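Local coordinates for BPH (PDB 5OVS), which forms a tetradecameric double-ring bacterial homologue of the proteasome and probably hydrolyses proteins within its inner cavity, at residues K[58-62]-K[80-84]; K[113-117]-K[186-192]. All blocks are in the same frame, centred on the assembly; numbering follows the deposited sequence.

Interaction 1 of 2, residues K[58-62]-K[80-84]; sequences LADYF and VWNTL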
# COMPACT_ATOMS: atom_id res chain seq x y z
N LEU K 58 -35.49 10.14 -10.14
CA LEU K 58 -36.10 9.77 -11.44
C LEU K 58 -37.44 10.43 -11.71
O LEU K 58 -37.67 10.89 -12.81
CB LEU K 58 -36.20 8.25 -11.58
CG LEU K 58 -34.91 7.41 -11.67
CD1 LEU K 58 -35.12 6.25 -12.63
CD2 LEU K 58 -33.69 8.20 -12.10
N ALA K 59 -38.30 10.48 -10.70
CA ALA K 59 -39.60 11.17 -10.78
C ALA K 59 -39.42 12.66 -11.08
O ALA K 59 -40.07 13.20 -11.97
CB ALA K 59 -40.38 10.98 -9.50
N ASP K 60 -38.55 13.31 -10.33
CA ASP K 60 -38.13 14.69 -10.58
C ASP K 60 -37.68 14.85 -12.03
O ASP K 60 -38.20 15.68 -12.79
CB ASP K 60 -37.00 15.06 -9.63
CG ASP K 60 -36.70 16.53 -9.60
OD1 ASP K 60 -37.39 17.26 -8.87
OD2 ASP K 60 -35.74 16.97 -10.27
N TYR K 61 -36.71 14.04 -12.43
CA TYR K 61 -36.17 14.11 -13.78
C TYR K 61 -37.26 13.99 -14.85
O TYR K 61 -37.34 14.82 -15.75
CB TYR K 61 -35.10 13.04 -13.99
CG TYR K 61 -34.52 13.07 -15.38
CD1 TYR K 61 -33.67 14.09 -15.78
CD2 TYR K 61 -34.84 12.07 -16.31
CE1 TYR K 61 -33.15 14.13 -17.07
CE2 TYR K 61 -34.33 12.09 -17.59
CZ TYR K 61 -33.48 13.12 -17.97
OH TYR K 61 -32.96 13.13 -19.24
N PHE K 62 -38.09 12.96 -14.74
CA PHE K 62 -39.09 12.67 -15.77
C PHE K 62 -40.24 13.67 -15.76
O PHE K 62 -40.81 13.96 -16.81
CB PHE K 62 -39.60 11.22 -15.68
CG PHE K 62 -38.58 10.19 -16.09
CD1 PHE K 62 -37.98 10.23 -17.35
CD2 PHE K 62 -38.21 9.16 -15.23
CE1 PHE K 62 -37.04 9.28 -17.74
CE2 PHE K 62 -37.27 8.20 -15.61
CZ PHE K 62 -36.69 8.27 -16.87
N VAL K 80 -32.89 7.10 -23.84
CA VAL K 80 -33.37 7.81 -22.64
C VAL K 80 -32.38 7.64 -21.47
O VAL K 80 -31.98 8.62 -20.82
CB VAL K 80 -34.77 7.30 -22.23
CG1 VAL K 80 -35.16 7.77 -20.84
CG2 VAL K 80 -35.80 7.76 -23.25
N TRP K 81 -31.98 6.38 -21.19
CA TRP K 81 -31.05 6.12 -20.09
C TRP K 81 -29.69 6.75 -20.31
O TRP K 81 -29.07 7.23 -19.36
CB TRP K 81 -30.92 4.62 -19.79
CG TRP K 81 -31.52 4.28 -18.49
CD1 TRP K 81 -30.87 3.84 -17.38
CD2 TRP K 81 -32.90 4.42 -18.11
NE1 TRP K 81 -31.76 3.66 -16.35
CE2 TRP K 81 -33.01 4.01 -16.77
CE3 TRP K 81 -34.05 4.83 -18.79
CZ2 TRP K 81 -34.22 4.00 -16.09
CZ3 TRP K 81 -35.26 4.83 -18.11
CH2 TRP K 81 -35.34 4.41 -16.77
N ASN K 82 -29.23 6.80 -21.56
CA ASN K 82 -27.96 7.45 -21.83
C ASN K 82 -28.01 8.94 -21.55
O ASN K 82 -27.09 9.49 -20.98
CB ASN K 82 -27.49 7.20 -23.26
CG ASN K 82 -26.01 7.47 -23.44
OD1 ASN K 82 -25.17 6.75 -22.89
ND2 ASN K 82 -25.69 8.50 -24.20
N THR K 83 -29.10 9.60 -21.96
CA THR K 83 -29.34 11.01 -21.63
C THR K 83 -29.53 11.18 -20.12
O THR K 83 -28.93 12.07 -19.52
CB THR K 83 -30.58 11.55 -22.39
OG1 THR K 83 -30.31 11.54 -23.80
CG2 THR K 83 -30.93 12.97 -21.98
N LEU K 84 -30.34 10.33 -19.49
CA LEU K 84 -30.52 10.37 -18.04
C LEU K 84 -29.18 10.36 -17.31
O LEU K 84 -28.99 11.13 -16.38
CB LEU K 84 -31.34 9.17 -17.55
CG LEU K 84 -31.33 8.88 -16.04
CD1 LEU K 84 -31.95 10.02 -15.26
CD2 LEU K 84 -32.08 7.60 -15.75
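Leu84 reaches over the ring of Tyr61 in a CH-pi contact, the centre of this helix-to-helix meeting. Its CD1 lies 4.0 Å from the centroid of the Tyr61 ring, 21° off the normal, displaced toward the CD2 side. Tyr61 gets there because its CG is anti to the backbone N (chi1 179°), which extends the ring from helix 54-64 toward helix 74-91. At the far end of the ring, the Tyr61 OH touches the methyl CG2 of Thr83 at 3.4 Å, a van der Waals contact; Thr83 turns its OG1 back to the Cys79 carbonyl of its own helix.

The other contacts are purely apolar. Phe62 offers its rim: Val80 CG1 lies at the ring edge, 3.9 Å from Phe62 CE1, while the Phe62 CZ meets Trp81 CZ3 at 3.9 Å, the two side chains crossing at about a right angle. Leu58 brings CD2 to within 4.0 Å of Leu84 CD2, and that same Leu84 methyl sits over the centre of the Trp81 ring within its own helix. Were Tyr61 an alanine, Leu84 CD1 would probably lose the ring face it rests on, and a gap would be likely to open beside Thr83.

The axes of the two segments come no nearer than 12.5 Å, with 104° between their N-to-C directions, so side chains, not backbones, fill the space between the helices. Met109 touches both Leu58 and Leu84, and Pro69 touches both Phe62 and Val80. With dispersion and ring contacts alone joining the segments, the fit of side-chain shapes probably matters more than directional polar bonding where they pack.

Interaction 2 of 2, residues K[113-117]-K[186-192]; sequences IANPR and MELSPDV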
# COMPACT_ATOMS: atom_id res chain seq x y z
N ILE K 113 -38.67 -2.18 -16.40
CA ILE K 113 -39.66 -1.29 -17.02
C ILE K 113 -40.76 -2.13 -17.64
O ILE K 113 -40.52 -2.86 -18.59
CB ILE K 113 -39.02 -0.45 -18.12
CG1 ILE K 113 -37.94 0.44 -17.52
CG2 ILE K 113 -40.09 0.39 -18.85
CD1 ILE K 113 -37.01 1.02 -18.55
N ALA K 114 -41.96 -2.03 -17.08
CA ALA K 114 -43.12 -2.74 -17.58
C ALA K 114 -44.03 -1.76 -18.32
O ALA K 114 -44.38 -0.72 -17.79
CB ALA K 114 -43.88 -3.37 -16.43
N ASN K 115 -44.39 -2.09 -19.55
CA ASN K 115 -45.49 -1.38 -20.22
C ASN K 115 -46.21 -2.30 -21.21
O ASN K 115 -45.69 -3.36 -21.56
CB ASN K 115 -45.00 -0.08 -20.87
CG ASN K 115 -44.08 -0.32 -22.05
OD1 ASN K 115 -44.49 -0.83 -23.09
ND2 ASN K 115 -42.83 0.10 -21.91
N PRO K 116 -47.40 -1.89 -21.68
CA PRO K 116 -48.14 -2.78 -22.56
C PRO K 116 -47.33 -3.37 -23.72
O PRO K 116 -47.63 -4.48 -24.16
CB PRO K 116 -49.28 -1.88 -23.08
CG PRO K 116 -49.54 -0.96 -21.94
CD PRO K 116 -48.19 -0.69 -21.34
N ARG K 117 -46.30 -2.67 -24.20
CA ARG K 117 -45.56 -3.16 -25.36
C ARG K 117 -44.38 -4.09 -25.04
O ARG K 117 -43.67 -4.51 -25.94
CB ARG K 117 -45.19 -2.00 -26.28
CG ARG K 117 -46.45 -1.43 -26.96
CD ARG K 117 -46.41 0.04 -27.34
NE ARG K 117 -46.02 0.97 -26.27
CZ ARG K 117 -46.75 1.30 -25.21
NH1 ARG K 117 -47.95 0.76 -25.00
NH2 ARG K 117 -46.27 2.18 -24.33
N MET K 186 -50.88 -5.25 -15.99
CA MET K 186 -51.48 -4.62 -17.15
C MET K 186 -51.59 -5.61 -18.30
O MET K 186 -50.98 -6.69 -18.27
CB MET K 186 -50.65 -3.41 -17.59
CG MET K 186 -49.34 -3.77 -18.27
SD MET K 186 -48.05 -2.52 -18.08
CE MET K 186 -47.57 -2.89 -16.39
N GLU K 187 -52.36 -5.23 -19.31
CA GLU K 187 -52.59 -6.07 -20.47
C GLU K 187 -51.44 -5.91 -21.48
O GLU K 187 -50.94 -4.80 -21.69
CB GLU K 187 -53.93 -5.74 -21.13
CG GLU K 187 -55.14 -5.71 -20.19
CD GLU K 187 -55.30 -7.00 -19.38
OE1 GLU K 187 -56.14 -7.85 -19.76
OE2 GLU K 187 -54.61 -7.15 -18.35
N LEU K 188 -51.01 -7.03 -22.06
CA LEU K 188 -50.08 -7.01 -23.18
C LEU K 188 -50.84 -6.43 -24.36
O LEU K 188 -51.95 -6.88 -24.67
CB LEU K 188 -49.63 -8.43 -23.49
CG LEU K 188 -48.66 -8.64 -24.65
CD1 LEU K 188 -47.29 -8.12 -24.28
CD2 LEU K 188 -48.58 -10.12 -25.01
N SER K 189 -50.28 -5.44 -25.03
CA SER K 189 -51.02 -4.77 -26.09
C SER K 189 -51.12 -5.71 -27.29
O SER K 189 -50.26 -6.58 -27.48
CB SER K 189 -50.38 -3.43 -26.46
OG SER K 189 -49.12 -3.61 -27.06
N PRO K 190 -52.17 -5.55 -28.11
CA PRO K 190 -52.39 -6.47 -29.21
C PRO K 190 -51.48 -6.30 -30.42
O PRO K 190 -51.63 -7.02 -31.39
CB PRO K 190 -53.84 -6.19 -29.61
CG PRO K 190 -54.08 -4.77 -29.20
CD PRO K 190 -53.25 -4.55 -27.98
N ASP K 191 -50.54 -5.36 -30.36
CA ASP K 191 -49.65 -5.12 -31.48
C ASP K 191 -48.30 -5.81 -31.31
O ASP K 191 -47.43 -5.69 -32.17
CB ASP K 191 -49.49 -3.61 -31.67
CG ASP K 191 -50.84 -2.89 -31.82
OD1 ASP K 191 -51.71 -3.38 -32.56
OD2 ASP K 191 -51.04 -1.84 -31.17
N VAL K 192 -48.12 -6.53 -30.19
CA VAL K 192 -46.91 -7.33 -29.92
C VAL K 192 -47.28 -8.77 -29.52
O VAL K 192 -48.41 -9.23 -29.70
CB VAL K 192 -46.01 -6.68 -28.82
CG1 VAL K 192 -45.76 -5.20 -29.11
CG2 VAL K 192 -46.61 -6.84 -27.43
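Ser189 donates its backbone N-H to the carbonyl of Pro116, the strongest polar link between the two segments. Ser189 N lies 2.9 Å from Pro116 O and the bond is nearly straight at the hydrogen (173°), although the donor stands above the carbonyl plane, 38° out of it. The Ser189 hydroxyl adds a weak bond to the same oxygen, with OG 3.4 Å from Pro116 O, so two groups of one residue grip a single acceptor. Within 113-117 itself, Asn115 OD1 accepts from Arg117 N at 2.8 Å. This Asx turn probably helps to hold the bend by which strand 111-115 passes into strand 118-122. The guanidinium of Arg117 is engaged by salt bridges to Asp72 and Asp43, leaving the aliphatic CG to rest against Ser189 OG.

Weaker contacts follow. Pro116 CA makes a CA-H...O contact with Glu187 O at 3.6 Å. Met186 then packs along the strand end: its SD lies 3.5 Å from Asn115 CA and also touches Pro116 CD. With CG lying between the backbone N and the carbonyl carbon (chi1 74°) and the chain bent at chi3, the terminal CE reaches Ala114 CB at 3.7 Å. At the outer end, Val192 CG1 lies near Arg117 O.

The contact thus joins the ends of strands from two different sheets, facing each other as in the layered proteasome-type fold. Its apolar part is inward, where Ala114 and Met186 both touch Ile12; the polar clasp at Pro116 probably holds the C-terminal tail where it leaves the sheet.

How the interactions relate
Interactions 1 and 2 lie about 21 Å apart, centre to centre, and follow one another along the chain. Both involve the five-stranded sheet: interaction 1 lies against its strand 38-41, through Leu58 on Ile39 and Phe62 on Val41, and interaction 2 includes its strand 111-115, reaching the four-stranded sheet through 182-187. Interaction 1 joins two helices through apolar and aromatic side chains, four of its seven touching residues being buried. Interaction 2 ties a strand end to the C-terminal tail, combining backbone hydrogen bonding with a thioether packed inward, and only two of its nine touching residues are buried. They meet directly where Trp81 CH2 packs on Ile113 CD1 at 4.2 Å, linking the helical layer to the sheet.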